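Local atomic coordinates of catalase-3 (Neurospora crassa, PDB entry 4AJ9), a protein that uses heme to break hydrogen peroxide down into oxygen and water, a reaction that protects aerobic cells from peroxide damage. Residues C[210-215]-C[340-345]. Numbering follows the deposited sequence.
Sequences GIHTFR and TEDPLL. With HEM (protoporphyrin IX containing Fe), chain Y.
At the wall of the heme pocket in the catalase domain, H212 meets the N-terminal turn of helix 343-360, which also carries Y352, probably the axial heme ligand, as in related catalases. D342 is the N-cap of this helix and uses both carboxylate oxygens. D342 OD1 accepts from L344 N (2.7 Å) and from L345 N. D342 OD2 accepts a hydrogen bond from H212 ND1 at 2.8 Å, met from above the carboxylate plane, with ring and carboxylate 85° apart. Water 1 bridges OD2 to T213 N. L345 CB sits over the centre of the H212 imidazole in a CH-pi contact, 3.4 Å from the centroid. With CG anti to the backbone N (chi1 163°), the L345 isobutyl end carries CD1 toward H212 CD2 and F214 CE2. H212 NE2 lies 3.3 Å from heme vinyl carbon CBB and is hydrogen-bonded to R348, one helical turn before Y352; H212 is thus bonded to the helix at two places, its N-cap and R348. I211 CD1 packs on the vinyl CBB and L344 CD1 on the methyl CMC.

Farther from the heme, T340 OG1 donates to T213 O (2.7 Å), and its CG2 lies over one face of the R215 guanidinium. R215 also pairs with E280 through NE, and E341 with R424 through OE2. R215 and E341 form a salt bridge, NH1 to the syn side of OE1 at 3.1 Å, and water 2 joins R215 NH2 to that same oxygen.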
ATOM      1  N   GLY C 210     -25.492  -2.975  21.271  1.00  8.62           N
ATOM      2  CA  GLY C 210     -25.184  -2.100  20.156  1.00  4.55           C
ATOM      3  C   GLY C 210     -24.749  -0.749  20.682  1.00  5.58           C
ATOM      4  O   GLY C 210     -24.166   0.048  19.950  1.00  4.11           O
ATOM      5  N   ILE C 211     -25.047  -0.507  21.962  1.00  1.62           N
ATOM      6  CA  ILE C 211     -24.756   0.759  22.659  1.00  3.75           C
ATOM      7  C   ILE C 211     -25.597   1.940  22.167  1.00  7.82           C
ATOM      8  O   ILE C 211     -26.373   2.511  22.927  1.00  7.92           O
ATOM      9  CB  ILE C 211     -23.266   1.133  22.642  1.00  5.61           C
ATOM     10  CG1 ILE C 211     -22.437   0.020  23.288  1.00  7.60           C
ATOM     11  CG2 ILE C 211     -23.034   2.484  23.359  1.00  4.87           C
ATOM     12  CD1 ILE C 211     -21.078   0.470  23.758  1.00  8.18           C
ATOM     13  N   HIS C 212     -25.444   2.314  20.902  1.00  5.07           N
ATOM     14  CA  HIS C 212     -26.220   3.433  20.381  1.00  2.18           C
ATOM     15  C   HIS C 212     -27.681   3.102  20.266  1.00  5.30           C
ATOM     16  O   HIS C 212     -28.062   1.969  19.975  1.00  6.10           O
ATOM     17  CB  HIS C 212     -25.753   3.835  18.988  1.00  4.32           C
ATOM     18  CG  HIS C 212     -24.272   3.981  18.862  1.00  3.30           C
ATOM     19  ND1 HIS C 212     -23.568   4.991  19.485  1.00  6.00           N
ATOM     20  CD2 HIS C 212     -23.364   3.260  18.163  1.00  3.93           C
ATOM     21  CE1 HIS C 212     -22.284   4.880  19.178  1.00  5.99           C
ATOM     22  NE2 HIS C 212     -22.136   3.839  18.376  1.00  4.55           N
ATOM     23  N   THR C 213     -28.496   4.130  20.441  1.00  5.80           N
ATOM     24  CA  THR C 213     -29.853   4.096  19.937  1.00  6.97           C
ATOM     25  C   THR C 213     -29.777   4.150  18.413  1.00  7.99           C
ATOM     26  O   THR C 213     -29.101   5.012  17.848  1.00  5.95           O
ATOM     27  CB  THR C 213     -30.662   5.295  20.456  1.00  8.48           C
ATOM     28  OG1 THR C 213     -30.494   5.402  21.879  1.00  3.69           O
ATOM     29  CG2 THR C 213     -32.160   5.129  20.116  1.00  6.23           C
ATOM     30  N   PHE C 214     -30.448   3.204  17.767  1.00  7.07           N
ATOM     31  CA  PHE C 214     -30.651   3.221  16.324  1.00  4.36           C
ATOM     32  C   PHE C 214     -32.135   3.429  16.068  1.00  5.10           C
ATOM     33  O   PHE C 214     -32.888   3.734  17.002  1.00  5.15           O
ATOM     34  CB  PHE C 214     -30.165   1.918  15.688  1.00  5.97           C
ATOM     35  CG  PHE C 214     -28.664   1.760  15.699  1.00  7.02           C
ATOM     36  CD1 PHE C 214     -28.021   1.238  16.812  1.00  5.30           C
ATOM     37  CD2 PHE C 214     -27.901   2.131  14.599  1.00  7.08           C
ATOM     38  CE1 PHE C 214     -26.648   1.089  16.834  1.00  4.15           C
ATOM     39  CE2 PHE C 214     -26.514   1.978  14.607  1.00  9.01           C
ATOM     40  CZ  PHE C 214     -25.886   1.466  15.731  1.00  3.46           C
ATOM     41  N   ARG C 215     -32.556   3.291  14.815  1.00  7.37           N
ATOM     42  CA  ARG C 215     -33.975   3.338  14.487  1.00  6.92           C
ATOM     43  C   ARG C 215     -34.402   2.102  13.711  1.00  9.87           C
ATOM     44  O   ARG C 215     -33.708   1.662  12.788  1.00  7.93           O
ATOM     45  CB  ARG C 215     -34.307   4.587  13.660  1.00  9.40           C
ATOM     46  CG  ARG C 215     -34.305   5.884  14.456  1.00  7.97           C
ATOM     47  CD  ARG C 215     -34.492   7.110  13.562  1.00  6.72           C
ATOM     48  NE  ARG C 215     -34.935   8.254  14.361  1.00  7.74           N
ATOM     49  CZ  ARG C 215     -34.200   9.330  14.614  1.00 12.12           C
ATOM     50  NH1 ARG C 215     -32.982   9.439  14.101  1.00 10.49           N
ATOM     51  NH2 ARG C 215     -34.696  10.307  15.369  1.00  8.48           N
ATOM     52  N   THR C 340     -29.118   7.221  14.269  1.00  5.25           N
ATOM     53  CA  THR C 340     -29.559   8.397  14.998  1.00  8.27           C
ATOM     54  C   THR C 340     -28.432   9.404  15.070  1.00  9.70           C
ATOM     55  O   THR C 340     -27.283   9.127  14.687  1.00  5.24           O
ATOM     56  CB  THR C 340     -30.022   8.099  16.431  1.00  5.33           C
ATOM     57  OG1 THR C 340     -28.904   7.675  17.216  1.00  7.10           O
ATOM     58  CG2 THR C 340     -31.135   7.035  16.449  1.00  3.56           C
ATOM     59  N   GLU C 341     -28.777  10.566  15.602  1.00  5.27           N
ATOM     60  CA  GLU C 341     -27.874  11.691  15.702  1.00  5.80           C
ATOM     61  C   GLU C 341     -26.934  11.583  16.905  1.00 10.28           C
ATOM     62  O   GLU C 341     -26.472  12.594  17.428  1.00 14.21           O
ATOM     63  CB  GLU C 341     -28.690  12.988  15.782  1.00  6.03           C
ATOM     64  CG  GLU C 341     -29.420  13.346  14.488  1.00  8.49           C
ATOM     65  CD  GLU C 341     -30.718  12.568  14.280  1.00  9.07           C
ATOM     66  OE1 GLU C 341     -31.032  11.661  15.078  1.00  9.94           O
ATOM     67  OE2 GLU C 341     -31.435  12.876  13.309  1.00 11.66           O
ATOM     68  N   ASP C 342     -26.655  10.353  17.328  1.00  5.76           N
ATOM     69  CA  ASP C 342     -25.693  10.082  18.386  1.00  4.07           C
ATOM     70  C   ASP C 342     -24.326  10.467  17.822  1.00  7.31           C
ATOM     71  O   ASP C 342     -23.857   9.846  16.874  1.00  4.26           O
ATOM     72  CB  ASP C 342     -25.789   8.592  18.716  1.00  5.91           C
ATOM     73  CG  ASP C 342     -24.689   8.093  19.631  1.00  7.42           C
ATOM     74  OD1 ASP C 342     -23.521   8.555  19.548  1.00  8.40           O
ATOM     75  OD2 ASP C 342     -25.008   7.188  20.430  1.00  4.95           O
ATOM     76  N   PRO C 343     -23.706  11.526  18.368  1.00  8.71           N
ATOM     77  CA  PRO C 343     -22.461  12.041  17.779  1.00  7.46           C
ATOM     78  C   PRO C 343     -21.309  11.036  17.808  1.00  8.87           C
ATOM     79  O   PRO C 343     -20.318  11.213  17.109  1.00  5.05           O
ATOM     80  CB  PRO C 343     -22.123  13.245  18.667  1.00 11.17           C
ATOM     81  CG  PRO C 343     -23.434  13.646  19.283  1.00 10.52           C
ATOM     82  CD  PRO C 343     -24.167  12.359  19.495  1.00  7.18           C
ATOM     83  N   LEU C 344     -21.433   9.988  18.608  1.00  6.75           N
ATOM     84  CA  LEU C 344     -20.383   8.985  18.632  1.00  4.76           C
ATOM     85  C   LEU C 344     -20.595   8.036  17.462  1.00  3.97           C
ATOM     86  O   LEU C 344     -19.679   7.744  16.711  1.00  5.92           O
ATOM     87  CB  LEU C 344     -20.379   8.238  19.964  1.00  5.38           C
ATOM     88  CG  LEU C 344     -19.244   7.238  20.175  1.00  5.52           C
ATOM     89  CD1 LEU C 344     -17.926   7.962  20.408  1.00  7.12           C
ATOM     90  CD2 LEU C 344     -19.602   6.326  21.354  1.00  5.18           C
ATOM     91  N   LEU C 345     -21.828   7.568  17.305  1.00  4.15           N
ATOM     92  CA  LEU C 345     -22.176   6.712  16.184  1.00  4.19           C
ATOM     93  C   LEU C 345     -21.864   7.424  14.875  1.00  4.14           C
ATOM     94  O   LEU C 345     -21.299   6.840  13.946  1.00  5.16           O
ATOM     95  CB  LEU C 345     -23.661   6.374  16.234  1.00  3.58           C
ATOM     96  CG  LEU C 345     -24.239   5.835  14.932  1.00  3.51           C
ATOM     97  CD1 LEU C 345     -23.624   4.487  14.622  1.00  6.28           C
ATOM     98  CD2 LEU C 345     -25.750   5.715  15.079  1.00  6.08           C
TER
HETATM   99  CHA HEM Y1720     -13.147  -1.714  15.836  1.00  3.43           C
HETATM  100  CHB HEM Y1720     -16.948  -1.528  18.871  1.00  4.66           C
HETATM  101  CHC HEM Y1720     -16.487   3.289  19.085  1.00  5.71           C
HETATM  102  CHD HEM Y1720     -13.320   3.151  15.422  1.00  5.92           C
HETATM  103  C1A HEM Y1720     -14.182  -2.101  16.669  1.00  3.27           C
HETATM  104  C2A HEM Y1720     -14.598  -3.468  16.962  1.00  4.40           C
HETATM  105  C3A HEM Y1720     -15.638  -3.409  17.813  1.00  4.30           C
HETATM  106  C4A HEM Y1720     -15.929  -2.012  18.069  1.00  4.55           C
HETATM  107  CMA HEM Y1720     -16.427  -4.596  18.416  1.00  2.35           C
HETATM  108  CAA HEM Y1720     -13.909  -4.749  16.420  1.00  1.90           C
HETATM  109  CBA HEM Y1720     -14.660  -5.339  15.231  1.00  4.61           C
HETATM  110  CGA HEM Y1720     -13.988  -6.629  14.839  1.00  4.30           C
HETATM  111  O1A HEM Y1720     -13.330  -6.669  13.771  1.00  4.96           O
HETATM  112  O2A HEM Y1720     -14.102  -7.624  15.604  1.00  4.88           O
HETATM  113  C1B HEM Y1720     -17.194  -0.197  19.150  1.00  3.63           C
HETATM  114  C2B HEM Y1720     -18.322   0.321  19.904  1.00  4.37           C
HETATM  115  C3B HEM Y1720     -18.187   1.654  19.986  1.00  3.57           C
HETATM  116  C4B HEM Y1720     -16.985   2.017  19.261  1.00  5.58           C
HETATM  117  CMB HEM Y1720     -19.425  -0.586  20.498  1.00  1.69           C
HETATM  118  CAB HEM Y1720     -19.126   2.691  20.646  1.00  8.96           C
HETATM  119  CBB HEM Y1720     -20.431   2.433  20.793  1.00 11.90           C
HETATM  120  C1C HEM Y1720     -15.656   3.663  18.057  1.00  3.45           C
HETATM  121  C2C HEM Y1720     -15.461   5.017  17.560  1.00  4.52           C
HETATM  122  C3C HEM Y1720     -14.570   4.956  16.567  1.00  8.29           C
HETATM  123  C4C HEM Y1720     -14.210   3.576  16.370  1.00  5.40           C
HETATM  124  CMC HEM Y1720     -16.127   6.283  18.131  1.00  2.50           C
HETATM  125  CAC HEM Y1720     -14.049   6.092  15.677  1.00  4.71           C
HETATM  126  CBC HEM Y1720     -14.856   7.111  15.380  1.00 10.17           C
HETATM  127  C1D HEM Y1720     -12.965   1.853  15.199  1.00  8.15           C
HETATM  128  C2D HEM Y1720     -12.017   1.439  14.197  1.00  2.41           C
HETATM  129  C3D HEM Y1720     -11.961  -0.077  14.328  1.00  0.97           C
HETATM  130  C4D HEM Y1720     -12.885  -0.425  15.385  1.00  1.58           C
HETATM  131  CMD HEM Y1720     -11.245   2.355  13.225  1.00  2.92           C
HETATM  132  CAD HEM Y1720     -11.110  -1.040  13.486  1.00  3.01           C
HETATM  133  CBD HEM Y1720     -12.010  -1.571  12.376  1.00  3.52           C
HETATM  134  CGD HEM Y1720     -11.202  -2.430  11.441  1.00  2.95           C
HETATM  135  O1D HEM Y1720     -11.812  -3.264  10.729  1.00  3.32           O
HETATM  136  O2D HEM Y1720      -9.951  -2.299  11.433  1.00  7.16           O
HETATM  137  NA  HEM Y1720     -15.020  -1.248  17.359  1.00  1.81           N
HETATM  138  NB  HEM Y1720     -16.410   0.864  18.774  1.00  3.03           N
HETATM  139  NC  HEM Y1720     -14.878   2.812  17.302  1.00  4.10           N
HETATM  140  ND  HEM Y1720     -13.459   0.742  15.871  1.00  2.46           N
HETATM  141 FE   HEM Y1720     -15.029   0.768  17.270  1.00  5.35          FE
HETATM  142  O   HOH W   1     -27.352   6.424  21.699  1.00  6.80           O
HETATM  143  O   HOH W   2     -33.167  12.408  16.816  1.00 11.94           O